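Local coordinates for ABC transporter ATP-binding protein (Sulfolobus tokodaii, PDB 2PJZ) that probably binds and hydrolyses ATP as the nucleotide-binding component of an ABC transporter, possibly one that takes up cobalt, at residues 206-211 and 225-230; 211-216 and 237-242. All blocks are in the same frame, centred on the assembly; numbering follows the deposited sequence.

Interaction 1. Residues 206-211 and 225-230; sequences GPISVS and DALLVL
Ile208 and Leu228 mark the nearest backbone approach, their CA atoms 6.7 Å apart. Strand 206-209 and the strand at 228-230 run in roughly opposed directions, at 137°, with their axes still 8.1 Å from each other at the closest point. No hydrogen bond spans the two segments; they meet through apolar side chains.

Leu228 reaches across with CG anti to the backbone N (chi1 179°), and its isobutyl fork comes down on Gly206. Its CD1 lies 3.8 Å from Gly206 CA. The other branch, CD2, is also close to that CA and rests 4.1 Å from Ile208 CG2. The backbone of Gly206, just before a cis peptide bond to Pro207, thus forms part of the apolar surface beneath the leucine.

Each strand is an outermost one in its sheet. Strand 203-209 borders the mixed sheet of the P-loop NTPase core, whereas 228-232 borders the antiparallel C-terminal sheet, and these border strands pack against each other through side chains, without backbone pairing. On the C-terminal side a classic beta bulge sets Leu227 and Leu228 together opposite Ile239, and both leucines direct CB toward strand 206-209.

Ile208 takes up Leu227. Its CG1 is anti to the backbone N (chi1 -178°), and CD1 at the end of the branch touches Leu227 CB at 3.7 Å, the two side chains crossing at about a right angle. Buried Ile208 also packs on Ile239 and on Leu213 of helix 210-214, while Leu228 extends to Phe198 on strand 195-200.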
# COMPACT_ATOMS: atom_id res chain seq x y z
N GLY A 206 -13.38 6.95 2.22
CA GLY A 206 -12.59 7.54 3.29
C GLY A 206 -12.40 9.01 2.99
O GLY A 206 -13.09 9.54 2.13
N PRO A 207 -11.46 9.67 3.67
CA PRO A 207 -10.49 9.11 4.60
C PRO A 207 -11.05 8.91 6.03
O PRO A 207 -12.08 9.47 6.36
CB PRO A 207 -9.38 10.17 4.61
CG PRO A 207 -10.12 11.45 4.41
CD PRO A 207 -11.26 11.12 3.49
N ILE A 208 -10.38 8.09 6.82
CA ILE A 208 -10.67 8.01 8.27
C ILE A 208 -9.35 7.93 9.02
O ILE A 208 -8.39 7.31 8.55
CB ILE A 208 -11.63 6.84 8.62
CG1 ILE A 208 -11.95 6.82 10.13
CG2 ILE A 208 -11.07 5.48 8.19
CD1 ILE A 208 -13.01 5.78 10.50
N SER A 209 -9.27 8.59 10.17
CA SER A 209 -8.08 8.47 10.99
C SER A 209 -7.91 7.01 11.44
O SER A 209 -8.89 6.40 11.93
CB SER A 209 -8.22 9.36 12.23
OG SER A 209 -7.21 9.05 13.17
N VAL A 210 -6.71 6.46 11.30
CA VAL A 210 -6.45 5.11 11.80
C VAL A 210 -6.60 5.09 13.35
O VAL A 210 -7.14 4.14 13.92
CB VAL A 210 -5.09 4.60 11.39
CG1 VAL A 210 -4.78 3.32 12.09
CG2 VAL A 210 -5.08 4.32 9.85
N SER A 211 -6.16 6.16 14.00
CA SER A 211 -6.31 6.26 15.47
C SER A 211 -7.77 6.06 15.84
O SER A 211 -8.08 5.29 16.76
CB SER A 211 -5.79 7.62 16.00
OG SER A 211 -6.03 7.73 17.40
N ASP A 225 -23.70 9.98 13.84
CA ASP A 225 -22.42 10.58 14.18
C ASP A 225 -21.24 9.72 13.70
O ASP A 225 -20.16 9.74 14.30
CB ASP A 225 -22.32 10.84 15.69
CG ASP A 225 -21.17 11.78 16.06
OD1 ASP A 225 -20.45 11.48 17.04
OD2 ASP A 225 -20.99 12.81 15.38
N ALA A 226 -21.44 8.98 12.62
CA ALA A 226 -20.43 8.02 12.14
C ALA A 226 -19.12 8.70 11.70
O ALA A 226 -19.15 9.76 11.10
CB ALA A 226 -21.02 7.19 11.01
N LEU A 227 -17.98 8.09 12.01
CA LEU A 227 -16.70 8.59 11.52
C LEU A 227 -16.62 8.41 10.00
O LEU A 227 -16.03 9.23 9.28
CB LEU A 227 -15.54 7.87 12.19
CG LEU A 227 -15.26 8.07 13.68
CD1 LEU A 227 -14.58 6.82 14.20
CD2 LEU A 227 -14.38 9.32 13.91
N LEU A 228 -17.20 7.31 9.52
CA LEU A 228 -17.26 7.05 8.08
C LEU A 228 -18.40 6.11 7.77
O LEU A 228 -18.58 5.12 8.47
CB LEU A 228 -15.93 6.43 7.60
CG LEU A 228 -15.79 6.06 6.11
CD1 LEU A 228 -15.84 7.32 5.26
CD2 LEU A 228 -14.47 5.31 5.89
N VAL A 229 -19.16 6.41 6.73
CA VAL A 229 -20.20 5.50 6.25
C VAL A 229 -19.78 4.85 4.92
O VAL A 229 -19.52 5.54 3.95
CB VAL A 229 -21.58 6.19 6.08
CG1 VAL A 229 -22.64 5.17 5.64
CG2 VAL A 229 -22.01 6.87 7.43
N LEU A 230 -19.71 3.52 4.91
CA LEU A 230 -19.36 2.77 3.70
C LEU A 230 -20.59 2.31 2.96
O LEU A 230 -21.48 1.71 3.55
CB LEU A 230 -18.54 1.53 4.07
CG LEU A 230 -17.23 1.71 4.83
CD1 LEU A 230 -16.72 0.35 5.23
CD2 LEU A 230 -16.22 2.47 3.97

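Interaction 2. Residues 211-216 and 237-242; sequences SELLES and VSIVKG
Glu212 of helix 210-214 and Lys241 in the segment 237-242 meet in a salt bridge. Lys241 NZ donates to Glu212 OE2 at a modelled 2.4 Å, very short for such a pair, so its exact length is doubtful. CB of the lysine points away from the helix, yet the chain runs out extended and bends at the end, where chi4 of 77° turns NZ back to the carboxylate. On the glutamate the bend is at chi2 (-136°), which places CD, and with it the carboxylate, near NZ.

The ammonium has a second partner. One water accepts from Lys241 NZ at 2.8 Å and donates to Glu212 O at 2.5 Å, so the lysine is joined directly to the side chain of the glutamate and, through the water, to its backbone carbonyl. Glu212 O also accepts the amide of Glu215, at a long 3.3 Å. The amide of Ser216 turns back to Leu213 O, whose position is less certain.

Ser216 leads into strand 216-220, next to 235-241 in the antiparallel C-terminal sheet, and its own backbone bonds to Phe248. Gly242 O is taken by Ser217 OG.

Below this polar layer the contact is apolar. Ile239, with CB directed at the helix, brings both CG2 and CD1 to 3.9 Å from Leu213 CD1; the same CG2 lies 3.6 Å from Ser216 CB. Phe198 of strand 195-200 packs against Leu213 and Ile239 alike.

The ion pair thus sits at the more exposed margin, with a buried hydrocarbon interior beside it. Each charge would probably help to keep the other ionised, whatever the exact separation.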
# COMPACT_ATOMS: atom_id res chain seq x y z
N SER A 211 -6.16 6.16 14.00
CA SER A 211 -6.31 6.26 15.47
C SER A 211 -7.77 6.06 15.84
O SER A 211 -8.08 5.29 16.76
CB SER A 211 -5.79 7.62 16.00
OG SER A 211 -6.03 7.73 17.40
N GLU A 212 -8.68 6.72 15.13
CA GLU A 212 -10.10 6.65 15.41
C GLU A 212 -10.69 5.30 14.98
O GLU A 212 -11.52 4.71 15.70
CB GLU A 212 -10.83 7.82 14.78
CG GLU A 212 -10.09 9.15 15.14
CD GLU A 212 -10.99 10.29 15.55
OE1 GLU A 212 -10.77 11.42 15.06
OE2 GLU A 212 -11.89 10.08 16.38
N LEU A 213 -10.26 4.81 13.82
CA LEU A 213 -10.65 3.47 13.37
C LEU A 213 -10.36 2.40 14.42
O LEU A 213 -11.24 1.59 14.71
CB LEU A 213 -9.93 3.13 12.07
CG LEU A 213 -10.33 1.88 11.28
CD1 LEU A 213 -11.78 1.91 10.84
CD2 LEU A 213 -9.38 1.78 10.08
N LEU A 214 -9.15 2.40 14.97
CA LEU A 214 -8.68 1.35 15.87
C LEU A 214 -9.49 1.22 17.15
O LEU A 214 -9.46 0.17 17.82
CB LEU A 214 -7.21 1.56 16.24
CG LEU A 214 -6.13 1.18 15.24
CD1 LEU A 214 -4.84 1.81 15.64
CD2 LEU A 214 -5.96 -0.33 15.14
N GLU A 215 -10.22 2.29 17.49
CA GLU A 215 -11.06 2.34 18.69
C GLU A 215 -12.52 2.46 18.32
O GLU A 215 -13.36 2.76 19.17
CB GLU A 215 -10.61 3.47 19.65
CG GLU A 215 -9.20 3.26 20.24
CD GLU A 215 -9.03 1.93 20.99
OE1 GLU A 215 -10.04 1.37 21.51
OE2 GLU A 215 -7.88 1.42 21.06
N SER A 216 -12.84 2.20 17.06
CA SER A 216 -14.21 2.32 16.57
C SER A 216 -14.97 0.99 16.61
O SER A 216 -14.37 -0.07 16.83
CB SER A 216 -14.20 2.78 15.12
OG SER A 216 -13.50 1.80 14.35
N VAL A 237 -22.71 0.62 5.85
CA VAL A 237 -22.02 0.11 7.02
C VAL A 237 -21.34 1.29 7.67
O VAL A 237 -20.54 1.99 7.05
CB VAL A 237 -20.96 -0.97 6.64
CG1 VAL A 237 -20.11 -1.31 7.81
CG2 VAL A 237 -21.63 -2.24 6.12
N SER A 238 -21.67 1.54 8.94
CA SER A 238 -21.13 2.70 9.63
C SER A 238 -20.01 2.34 10.56
O SER A 238 -20.10 1.36 11.33
CB SER A 238 -22.23 3.44 10.41
OG SER A 238 -23.14 4.03 9.51
N ILE A 239 -18.95 3.15 10.49
CA ILE A 239 -17.86 3.09 11.45
C ILE A 239 -18.13 4.21 12.46
O ILE A 239 -18.14 5.41 12.11
CB ILE A 239 -16.48 3.23 10.73
CG1 ILE A 239 -16.29 2.06 9.74
CG2 ILE A 239 -15.36 3.23 11.72
CD1 ILE A 239 -15.10 2.21 8.78
N VAL A 240 -18.37 3.79 13.71
CA VAL A 240 -18.80 4.69 14.80
C VAL A 240 -17.81 4.70 15.98
O VAL A 240 -17.21 3.68 16.33
CB VAL A 240 -20.23 4.32 15.28
CG1 VAL A 240 -21.24 4.43 14.13
CG2 VAL A 240 -20.25 2.91 15.86
N LYS A 241 -17.63 5.87 16.59
CA LYS A 241 -16.73 6.01 17.73
C LYS A 241 -17.40 5.42 18.98
O LYS A 241 -18.57 5.65 19.23
CB LYS A 241 -16.39 7.49 17.94
CG LYS A 241 -15.14 7.68 18.75
CD LYS A 241 -14.54 9.09 18.58
CE LYS A 241 -13.13 9.09 19.12
NZ LYS A 241 -12.20 8.44 18.16
N GLY A 242 -16.65 4.66 19.76
CA GLY A 242 -17.23 3.98 20.92
C GLY A 242 -18.17 2.84 20.55
O GLY A 242 -18.11 2.31 19.44
O HOH W 1 -12.91 5.84 17.50

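In the fold
Interactions 1 and 2 are adjacent, with centres about 7 Å apart, and share Ser211 on helix 210-214. Strands 228-232 and 235-241 follow one another in the chain and pair antiparallel: probable hydrogen bonds join Ile239 N to Leu228 O and Leu230 N to Val237 O, each at 2.8 Å. Ile239 packs into both contacts. Together they seat the C-terminal sheet against strand 203-209 and the helix after it. Their centres lie about 18 and 21 Å from the centre of the chain. Towards the nucleotide-binding core, strand 195-200 separates 203-209 from strand 32-36, which leads into a probable Walker A loop.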